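Local coordinates for protein putative methyltransferase from antibiotic biosynthesis pathway (Anabaena variabilis ATCC 29413, PDB 3EGE) that probably transfers methyl groups from S-adenosylmethionine as a class I methyltransferase, its Rossmann-like domain carrying an additional helical region, at residues 13-17 with 203-207; 145-151 with 208-214; 196-200 with 226-230. All blocks are in the same frame, centred on the assembly; numbering follows the deposited sequence.

Contact 1: residues 13-17 with 203-207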
loop_
_atom_site.group_PDB
_atom_site.type_symbol
_atom_site.label_atom_id
_atom_site.label_comp_id
_atom_site.label_asym_id
_atom_site.label_seq_id
_atom_site.Cartn_x
_atom_site.Cartn_y
_atom_site.Cartn_z
ATOM N N SER A 13 -12.567 -2.915 1.258
ATOM C CA SER A 13 -12.248 -2.732 2.713
ATOM C C SER A 13 -13.132 -3.655 3.581
ATOM O O SER A 13 -13.732 -3.221 4.576
ATOM C CB SER A 13 -12.358 -1.229 3.101
ATOM O OG SER A 13 -11.641 -0.884 4.301
ATOM N N GLN A 14 -13.243 -4.913 3.140
ATOM C CA GLN A 14 -13.921 -6.018 3.858
ATOM C C GLN A 14 -12.791 -6.929 4.368
ATOM O O GLN A 14 -12.822 -7.364 5.524
ATOM C CB GLN A 14 -14.851 -6.791 2.919
ATOM C CG GLN A 14 -15.585 -7.972 3.559
ATOM C CD GLN A 14 -16.146 -8.935 2.519
ATOM O OE1 GLN A 14 -17.211 -8.694 1.936
ATOM N NE2 GLN A 14 -15.438 -10.053 2.304
ATOM N N THR A 15 -11.861 -7.273 3.464
ATOM C CA THR A 15 -10.616 -7.978 3.788
ATOM C C THR A 15 -9.415 -6.997 3.886
ATOM O O THR A 15 -8.363 -7.383 4.378
ATOM C CB THR A 15 -10.314 -9.117 2.774
ATOM O OG1 THR A 15 -10.117 -8.576 1.465
ATOM C CG2 THR A 15 -11.446 -10.144 2.746
ATOM N N ARG A 16 -9.574 -5.748 3.423
ATOM C CA ARG A 16 -8.533 -4.692 3.483
ATOM C C ARG A 16 -8.816 -3.760 4.660
ATOM O O ARG A 16 -8.956 -2.545 4.522
ATOM C CB ARG A 16 -8.493 -3.919 2.161
ATOM C CG ARG A 16 -8.261 -4.778 0.924
ATOM C CD ARG A 16 -6.895 -5.423 0.934
ATOM N NE ARG A 16 -5.817 -4.440 0.863
ATOM C CZ ARG A 16 -5.427 -3.807 -0.246
ATOM N NH1 ARG A 16 -5.977 -4.047 -1.420
ATOM N NH2 ARG A 16 -4.433 -2.932 -0.186
ATOM N N VAL A 17 -8.870 -4.363 5.838
ATOM C CA VAL A 17 -9.186 -3.667 7.084
ATOM C C VAL A 17 -7.848 -3.036 7.524
ATOM O O VAL A 17 -6.865 -3.769 7.707
ATOM C CB VAL A 17 -9.732 -4.688 8.124
ATOM C CG1 VAL A 17 -10.076 -3.999 9.445
ATOM C CG2 VAL A 17 -10.954 -5.506 7.513
ATOM N N GLU A 203 -13.290 -14.024 -1.517
ATOM C CA GLU A 203 -13.313 -12.676 -0.922
ATOM C C GLU A 203 -11.940 -12.105 -0.650
ATOM O O GLU A 203 -11.773 -10.884 -0.719
ATOM C CB GLU A 203 -14.192 -12.557 0.351
ATOM C CG GLU A 203 -13.864 -13.445 1.570
ATOM C CD GLU A 203 -14.467 -14.861 1.502
ATOM O OE1 GLU A 203 -14.536 -15.489 0.395
ATOM O OE2 GLU A 203 -14.860 -15.351 2.589
ATOM N N VAL A 204 -10.973 -12.965 -0.328
ATOM C CA VAL A 204 -9.599 -12.506 -0.100
ATOM C C VAL A 204 -9.032 -12.063 -1.449
ATOM O O VAL A 204 -8.461 -10.971 -1.561
ATOM C CB VAL A 204 -8.725 -13.572 0.615
ATOM C CG1 VAL A 204 -7.254 -13.124 0.720
ATOM C CG2 VAL A 204 -9.312 -13.877 2.019
ATOM N N ARG A 205 -9.238 -12.893 -2.474
ATOM C CA ARG A 205 -8.817 -12.542 -3.849
ATOM C C ARG A 205 -9.516 -11.292 -4.408
ATOM O O ARG A 205 -8.891 -10.523 -5.136
ATOM C CB ARG A 205 -8.948 -13.742 -4.772
ATOM C CG ARG A 205 -7.870 -14.747 -4.457
ATOM C CD ARG A 205 -7.928 -16.040 -5.264
ATOM N NE ARG A 205 -8.991 -16.937 -4.801
ATOM C CZ ARG A 205 -10.139 -17.200 -5.427
ATOM N NH1 ARG A 205 -10.500 -16.577 -6.534
ATOM N NH2 ARG A 205 -10.979 -18.053 -4.871
ATOM N N ALA A 206 -10.779 -11.098 -4.026
ATOM C CA ALA A 206 -11.586 -9.906 -4.369
ATOM C C ALA A 206 -10.959 -8.590 -3.879
ATOM O O ALA A 206 -11.080 -7.560 -4.558
ATOM C CB ALA A 206 -12.991 -10.045 -3.803
ATOM N N GLY A 207 -10.288 -8.621 -2.725
ATOM C CA GLY A 207 -9.587 -7.458 -2.197
ATOM C C GLY A 207 -8.199 -7.211 -2.762
ATOM O O GLY A 207 -7.531 -6.274 -2.327
HETATM O O HOH W 1 -7.916 -9.071 0.454
#
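The chain folds as a class I, Rossmann-like methyltransferase with added helices, and here the loop preceding helix 20-30 meets the C-terminal end of helix 202-206. The interface is small, burying 230 Å² in total, and the backbones come closest at Thr15 and Val204, whose CA atoms are 6.1 Å apart. Ser13, the first modelled residue, points its CA-to-CB bond away from the helix; its OG donates to Arg16 O at 3.2 Å, which holds the segment in a tight curl, while its side chain touches Thr45. Gln14 extends through trans chi1 and chi2 until its NE2 lies 3.4 Å from Glu203 CB, a van der Waals approach at the margin. Thr15 makes the central contact. Its CG2 packs 3.6 Å from Glu203 O and 4.1 Å from Val204 CA, whereas OG1 donates to water 1 (2.5 Å), and that water in turn donates to Val204 O (2.8 Å). Arg16 starts sideways, but its folded chain brings the guanidinium to the helix terminus: NH1 donates to Gly207 O at 2.9 Å with an angle of 152° at the hydrogen, and NE forms a salt bridge with Asp186. The same side chain lies near, without touching, a glycine-rich loop that resembles the cofactor-binding motif of this family. Val17 makes no contact with 203-207; its O accepts a hydrogen bond from Ser185 OG. Without a side chain, Gly207 lets the Thr15 hydroxyl come close: an ideal CB there would stand 2.4 Å from Thr15 OG1, a clash, whereas Gly207 CA sits 3.9 Å from that oxygen.

Contact 2: residues 145-151 with 208-214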
loop_
_atom_site.group_PDB
_atom_site.type_symbol
_atom_site.label_atom_id
_atom_site.label_comp_id
_atom_site.label_asym_id
_atom_site.label_seq_id
_atom_site.Cartn_x
_atom_site.Cartn_y
_atom_site.Cartn_z
ATOM N N PHE A 145 0.901 -18.141 -7.921
ATOM C CA PHE A 145 0.273 -16.952 -8.534
ATOM C C PHE A 145 1.333 -16.006 -9.118
ATOM O O PHE A 145 1.581 -14.922 -8.565
ATOM C CB PHE A 145 -0.611 -16.253 -7.489
ATOM C CG PHE A 145 -1.669 -17.161 -6.890
ATOM C CD1 PHE A 145 -2.647 -17.729 -7.697
ATOM C CD2 PHE A 145 -1.676 -17.457 -5.516
ATOM C CE1 PHE A 145 -3.628 -18.572 -7.150
ATOM C CE2 PHE A 145 -2.630 -18.313 -4.962
ATOM C CZ PHE A 145 -3.620 -18.862 -5.782
ATOM N N PRO A 146 1.941 -16.395 -10.266
ATOM C CA PRO A 146 3.067 -15.586 -10.848
ATOM C C PRO A 146 2.713 -14.152 -11.243
ATOM O O PRO A 146 3.581 -13.260 -11.215
ATOM C CB PRO A 146 3.508 -16.415 -12.067
ATOM C CG PRO A 146 2.306 -17.238 -12.415
ATOM C CD PRO A 146 1.653 -17.574 -11.102
ATOM N N PHE A 147 1.453 -13.959 -11.633
ATOM C CA PHE A 147 0.928 -12.645 -11.989
ATOM C C PHE A 147 1.126 -11.577 -10.917
ATOM O O PHE A 147 1.352 -10.407 -11.255
ATOM C CB PHE A 147 -0.531 -12.722 -12.428
ATOM C CG PHE A 147 -1.434 -13.402 -11.445
ATOM C CD1 PHE A 147 -1.985 -12.693 -10.366
ATOM C CD2 PHE A 147 -1.730 -14.771 -11.588
ATOM C CE1 PHE A 147 -2.807 -13.339 -9.434
ATOM C CE2 PHE A 147 -2.563 -15.416 -10.671
ATOM C CZ PHE A 147 -3.104 -14.697 -9.602
ATOM N N LEU A 148 1.056 -11.958 -9.643
ATOM C CA LEU A 148 1.309 -11.005 -8.528
ATOM C C LEU A 148 2.727 -10.466 -8.549
ATOM O O LEU A 148 2.931 -9.303 -8.340
ATOM C CB LEU A 148 1.060 -11.656 -7.168
ATOM C CG LEU A 148 -0.339 -12.164 -6.833
ATOM C CD1 LEU A 148 -0.301 -12.836 -5.472
ATOM C CD2 LEU A 148 -1.411 -11.058 -6.867
ATOM N N TRP A 149 3.690 -11.327 -8.860
ATOM C CA TRP A 149 5.097 -10.978 -8.940
ATOM C C TRP A 149 5.397 -10.103 -10.162
ATOM O O TRP A 149 6.107 -9.087 -10.073
ATOM C CB TRP A 149 5.906 -12.277 -8.996
ATOM C CG TRP A 149 7.382 -12.092 -8.894
ATOM C CD1 TRP A 149 8.101 -11.854 -7.759
ATOM C CD2 TRP A 149 8.329 -12.180 -9.961
ATOM N NE1 TRP A 149 9.431 -11.763 -8.059
ATOM C CE2 TRP A 149 9.610 -11.944 -9.398
ATOM C CE3 TRP A 149 8.222 -12.424 -11.342
ATOM C CZ2 TRP A 149 10.777 -11.949 -10.157
ATOM C CZ3 TRP A 149 9.375 -12.443 -12.107
ATOM C CH2 TRP A 149 10.649 -12.199 -11.514
ATOM N N GLU A 150 4.855 -10.543 -11.295
ATOM C CA GLU A 150 4.963 -9.867 -12.579
ATOM C C GLU A 150 4.376 -8.465 -12.534
ATOM O O GLU A 150 4.979 -7.529 -13.063
ATOM C CB GLU A 150 4.249 -10.682 -13.661
ATOM C CG GLU A 150 4.945 -11.995 -14.021
ATOM C CD GLU A 150 4.043 -13.016 -14.727
ATOM O OE1 GLU A 150 2.898 -12.717 -15.134
ATOM O OE2 GLU A 150 4.481 -14.161 -14.846
ATOM N N ASP A 151 3.225 -8.315 -11.885
ATOM C CA ASP A 151 2.597 -6.994 -11.733
ATOM C C ASP A 151 3.439 -6.085 -10.863
ATOM O O ASP A 151 3.564 -4.916 -11.169
ATOM C CB ASP A 151 1.179 -7.090 -11.153
ATOM C CG ASP A 151 0.177 -7.739 -12.103
ATOM O OD1 ASP A 151 0.460 -7.884 -13.324
ATOM O OD2 ASP A 151 -0.924 -8.089 -11.604
ATOM N N ILE A 208 -7.732 -8.065 -3.690
ATOM C CA ILE A 208 -6.395 -7.952 -4.305
ATOM C C ILE A 208 -6.664 -7.849 -5.821
ATOM O O ILE A 208 -7.077 -8.839 -6.483
ATOM C CB ILE A 208 -5.520 -9.150 -3.922
ATOM C CG1 ILE A 208 -5.465 -9.313 -2.380
ATOM C CG2 ILE A 208 -4.108 -9.005 -4.548
ATOM C CD1 ILE A 208 -4.825 -10.605 -1.911
ATOM N N SER A 209 -6.476 -6.630 -6.340
ATOM C CA SER A 209 -6.862 -6.279 -7.723
ATOM C C SER A 209 -6.159 -7.091 -8.804
ATOM O O SER A 209 -6.761 -7.349 -9.838
ATOM C CB SER A 209 -6.738 -4.755 -7.996
ATOM O OG SER A 209 -5.376 -4.329 -8.065
ATOM N N SER A 210 -4.917 -7.506 -8.546
ATOM C CA SER A 210 -4.177 -8.372 -9.474
ATOM C C SER A 210 -4.923 -9.653 -9.852
ATOM O O SER A 210 -4.818 -10.077 -10.999
ATOM C CB SER A 210 -2.773 -8.715 -8.964
ATOM O OG SER A 210 -1.863 -7.651 -9.201
ATOM N N PHE A 211 -5.680 -10.239 -8.921
ATOM C CA PHE A 211 -6.463 -11.455 -9.208
ATOM C C PHE A 211 -7.546 -11.211 -10.272
ATOM O O PHE A 211 -7.618 -11.951 -11.272
ATOM C CB PHE A 211 -7.065 -12.089 -7.921
ATOM C CG PHE A 211 -6.074 -12.938 -7.107
ATOM C CD1 PHE A 211 -5.863 -14.289 -7.427
ATOM C CD2 PHE A 211 -5.365 -12.395 -6.034
ATOM C CE1 PHE A 211 -4.963 -15.086 -6.686
ATOM C CE2 PHE A 211 -4.444 -13.176 -5.286
ATOM C CZ PHE A 211 -4.242 -14.523 -5.608
ATOM N N ALA A 212 -8.362 -10.162 -10.078
ATOM C CA ALA A 212 -9.440 -9.815 -11.039
ATOM C C ALA A 212 -8.849 -9.467 -12.412
ATOM O O ALA A 212 -9.360 -9.901 -13.457
ATOM C CB ALA A 212 -10.302 -8.684 -10.524
ATOM N N LEU A 213 -7.743 -8.746 -12.396
ATOM C CA LEU A 213 -7.042 -8.375 -13.623
ATOM C C LEU A 213 -6.263 -9.509 -14.282
ATOM O O LEU A 213 -5.886 -9.345 -15.443
ATOM C CB LEU A 213 -6.076 -7.195 -13.369
ATOM C CG LEU A 213 -6.792 -5.917 -12.891
ATOM C CD1 LEU A 213 -5.771 -4.883 -12.386
ATOM C CD2 LEU A 213 -7.720 -5.357 -13.988
ATOM N N ALA A 214 -6.004 -10.622 -13.574
ATOM C CA ALA A 214 -5.196 -11.724 -14.133
ATOM C C ALA A 214 -6.046 -12.607 -15.040
ATOM O O ALA A 214 -7.275 -12.523 -15.000
ATOM C CB ALA A 214 -4.544 -12.544 -13.014
HETATM O O HOH W 2 -2.847 -9.365 -12.757
#
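Rotamers decide how helix 146-151 meets the short, weakly bonded helix 209-213, whose axes pass 9.5 Å apart at 109°. Phe147 adopts chi1 p (54°), a well disfavoured in the body of a helix but accessible in this first turn, where no preceding helical turn obstructs it. Its ring meets two partners, one over a face and one at the edge. Ala214 CB sits over the face, 3.7 Å from the centroid and 16° off the normal, a CH-pi contact, and the edge of the Phe147 ring is directed at the face of Phe211 in a T-shaped pair (centroids 5.1 Å apart, planes at 80°). Phe211, with chi1 m (-80°), turns its own edge to the face of Phe145, also m, in a second T-shaped pair (5.0 Å, 70°). Leu148 leaves its backbone sideways, yet its m,t conformer delivers CD2 to 3.4 Å from Ser210 CB, 4.0 Å from Phe211 CE2 and 4.1 Å from Ile208 CG2. At the polar margin Asp151 and Ser210 both take chi1 m, and Ser210 OG donates to Asp151 OD2 at 2.6 Å. Water 2 donates to Asp151 OD2 (2.6 Å) and to Ser210 O (2.7 Å), giving a second link. Val219 of helix 216-231 touches Phe147, Phe211 and Ala214. The arrangement is an aromatic cluster of Phe145, Phe147 and Phe211, joining helix 146-151 and the loop residue before it to helix 209-213 within the helical part added to the Rossmann-like fold.

Contact 3: residues 196-200 with 226-230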
loop_
_atom_site.group_PDB
_atom_site.type_symbol
_atom_site.label_atom_id
_atom_site.label_comp_id
_atom_site.label_asym_id
_atom_site.label_seq_id
_atom_site.Cartn_x
_atom_site.Cartn_y
_atom_site.Cartn_z
ATOM N N PRO A 196 -1.502 -19.607 3.937
ATOM C CA PRO A 196 -1.731 -19.938 2.524
ATOM C C PRO A 196 -3.176 -20.218 2.112
ATOM O O PRO A 196 -3.570 -19.900 0.968
ATOM C CB PRO A 196 -0.857 -21.182 2.306
ATOM C CG PRO A 196 -0.661 -21.742 3.646
ATOM C CD PRO A 196 -0.537 -20.543 4.535
ATOM N N GLU A 197 -3.924 -20.816 3.039
ATOM C CA GLU A 197 -5.330 -21.141 2.861
ATOM C C GLU A 197 -6.222 -19.925 2.601
ATOM O O GLU A 197 -7.250 -20.054 1.921
ATOM C CB GLU A 197 -5.855 -22.015 4.027
ATOM C CG GLU A 197 -6.040 -21.345 5.421
ATOM C CD GLU A 197 -4.761 -20.882 6.127
ATOM O OE1 GLU A 197 -3.662 -21.418 5.829
ATOM O OE2 GLU A 197 -4.882 -19.983 6.999
ATOM N N LEU A 198 -5.826 -18.748 3.087
ATOM C CA LEU A 198 -6.606 -17.535 2.847
ATOM C C LEU A 198 -6.777 -17.183 1.351
ATOM O O LEU A 198 -7.823 -16.612 0.951
ATOM C CB LEU A 198 -6.049 -16.325 3.626
ATOM C CG LEU A 198 -6.190 -16.300 5.152
ATOM C CD1 LEU A 198 -5.669 -14.954 5.686
ATOM C CD2 LEU A 198 -7.644 -16.545 5.616
ATOM N N TYR A 199 -5.761 -17.523 0.548
ATOM C CA TYR A 199 -5.789 -17.293 -0.906
ATOM C C TYR A 199 -6.846 -18.106 -1.641
ATOM O O TYR A 199 -7.239 -17.723 -2.733
ATOM C CB TYR A 199 -4.404 -17.503 -1.531
ATOM C CG TYR A 199 -3.438 -16.456 -1.048
ATOM C CD1 TYR A 199 -3.492 -15.155 -1.545
ATOM C CD2 TYR A 199 -2.512 -16.743 -0.035
ATOM C CE1 TYR A 199 -2.627 -14.158 -1.064
ATOM C CE2 TYR A 199 -1.635 -15.769 0.434
ATOM C CZ TYR A 199 -1.694 -14.485 -0.079
ATOM O OH TYR A 199 -0.822 -13.564 0.375
ATOM N N LEU A 200 -7.294 -19.214 -1.050
ATOM C CA LEU A 200 -8.372 -20.017 -1.610
ATOM C C LEU A 200 -9.730 -19.317 -1.480
ATOM O O LEU A 200 -10.651 -19.694 -2.176
ATOM C CB LEU A 200 -8.458 -21.395 -0.939
ATOM C CG LEU A 200 -7.201 -22.273 -0.945
ATOM C CD1 LEU A 200 -7.535 -23.600 -0.334
ATOM C CD2 LEU A 200 -6.639 -22.484 -2.344
ATOM N N LEU A 226 -2.492 -25.036 -5.441
ATOM C CA LEU A 226 -2.414 -24.681 -4.010
ATOM C C LEU A 226 -3.255 -25.645 -3.149
ATOM O O LEU A 226 -2.754 -26.171 -2.152
ATOM C CB LEU A 226 -2.813 -23.220 -3.767
ATOM C CG LEU A 226 -2.639 -22.674 -2.342
ATOM C CD1 LEU A 226 -1.237 -22.992 -1.742
ATOM C CD2 LEU A 226 -2.940 -21.169 -2.317
ATOM N N THR A 227 -4.494 -25.912 -3.584
ATOM C CA THR A 227 -5.429 -26.816 -2.887
ATOM C C THR A 227 -4.871 -28.239 -2.771
ATOM O O THR A 227 -4.925 -28.835 -1.703
ATOM C CB THR A 227 -6.812 -26.828 -3.597
ATOM O OG1 THR A 227 -7.318 -25.487 -3.674
ATOM C CG2 THR A 227 -7.829 -27.712 -2.873
ATOM N N ALA A 228 -4.319 -28.765 -3.859
ATOM C CA ALA A 228 -3.701 -30.098 -3.860
ATOM C C ALA A 228 -2.499 -30.133 -2.904
ATOM O O ALA A 228 -2.423 -31.007 -2.048
ATOM C CB ALA A 228 -3.270 -30.507 -5.268
ATOM N N ASP A 229 -1.589 -29.167 -3.047
ATOM C CA ASP A 229 -0.388 -29.086 -2.200
ATOM C C ASP A 229 -0.688 -28.959 -0.711
ATOM O O ASP A 229 0.026 -29.539 0.103
ATOM C CB ASP A 229 0.575 -27.966 -2.649
ATOM C CG ASP A 229 1.365 -28.308 -3.910
ATOM O OD1 ASP A 229 1.241 -29.415 -4.466
ATOM O OD2 ASP A 229 2.136 -27.438 -4.361
ATOM N N LEU A 230 -1.719 -28.184 -0.375
ATOM C CA LEU A 230 -2.170 -28.033 1.022
ATOM C C LEU A 230 -2.793 -29.318 1.581
ATOM O O LEU A 230 -2.648 -29.586 2.765
ATOM C CB LEU A 230 -3.142 -26.850 1.191
ATOM C CG LEU A 230 -2.513 -25.448 1.101
ATOM C CD1 LEU A 230 -3.571 -24.364 0.894
ATOM C CD2 LEU A 230 -1.614 -25.145 2.340
#
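Residues 196-200 form a 3-10 segment, as the i to i-3 bonds Tyr199 N to Pro196 O (3.3 Å) and Leu200 N to Glu197 O (3.1 Å) establish, while 226-230 is alpha-helical, with Leu230 N bonded to Leu226 O at 2.9 Å. The nearest CA pairs run in opposite order along the two segments, Glu197 with Leu230 (7.8 Å) and Leu200 with Thr227 (7.5 Å). No hydrogen bond crosses this gap; side chains fill it, burying 274 Å². Leu226 (t,p) inserts CD2 among the 3-10 residues, 3.6 Å from Pro196 O, 3.9 Å from Leu200 CD2 and 4.0 Å from Tyr199 CB. One helical turn later, Leu230 CD2 rests 3.8 Å from Pro196 CG, and its CD1 lies 4.2 Å from Leu200 CD1. Leu200 CD2 also approaches Thr227 OG1 at 3.4 Å, although that hydroxyl bonds to Leu223 O within its own helix. Tyr199 points its CB toward the helix but carries its ring away, OH bonding to Ala189 O. Trp235 touches Pro196, Leu226 and Leu230. An i, i+4 leucine pair thus packs the long helix 216-231 against a 3-10 turn, a largely apolar junction in the helical region beside the Rossmann-like core.

From the N terminus, contact 1 closes the longest loop, 185 residues that include the five parallel strands of the core and strand 172-181. Contact 2 closes 56 residues, taking in helix 158-169 and that strand, and contact 3 closes 25, mostly helical. All three cross pairwise: each loop opens before the previous one has closed, and they close in the order 203-207, 208-214, 226-230. The three sites also touch in space. Arg205 NE lies 2.8 Å from Tyr199 O, a probable hydrogen bond; Arg205 CD packs 3.4 Å from Phe211 CE1; Phe145 CE2 is 3.9 Å from Leu226 CD2. They bind the N-terminal loop, the 3-10 segment 196-200 and helices 146-153, 202-206, 209-213 and 216-231.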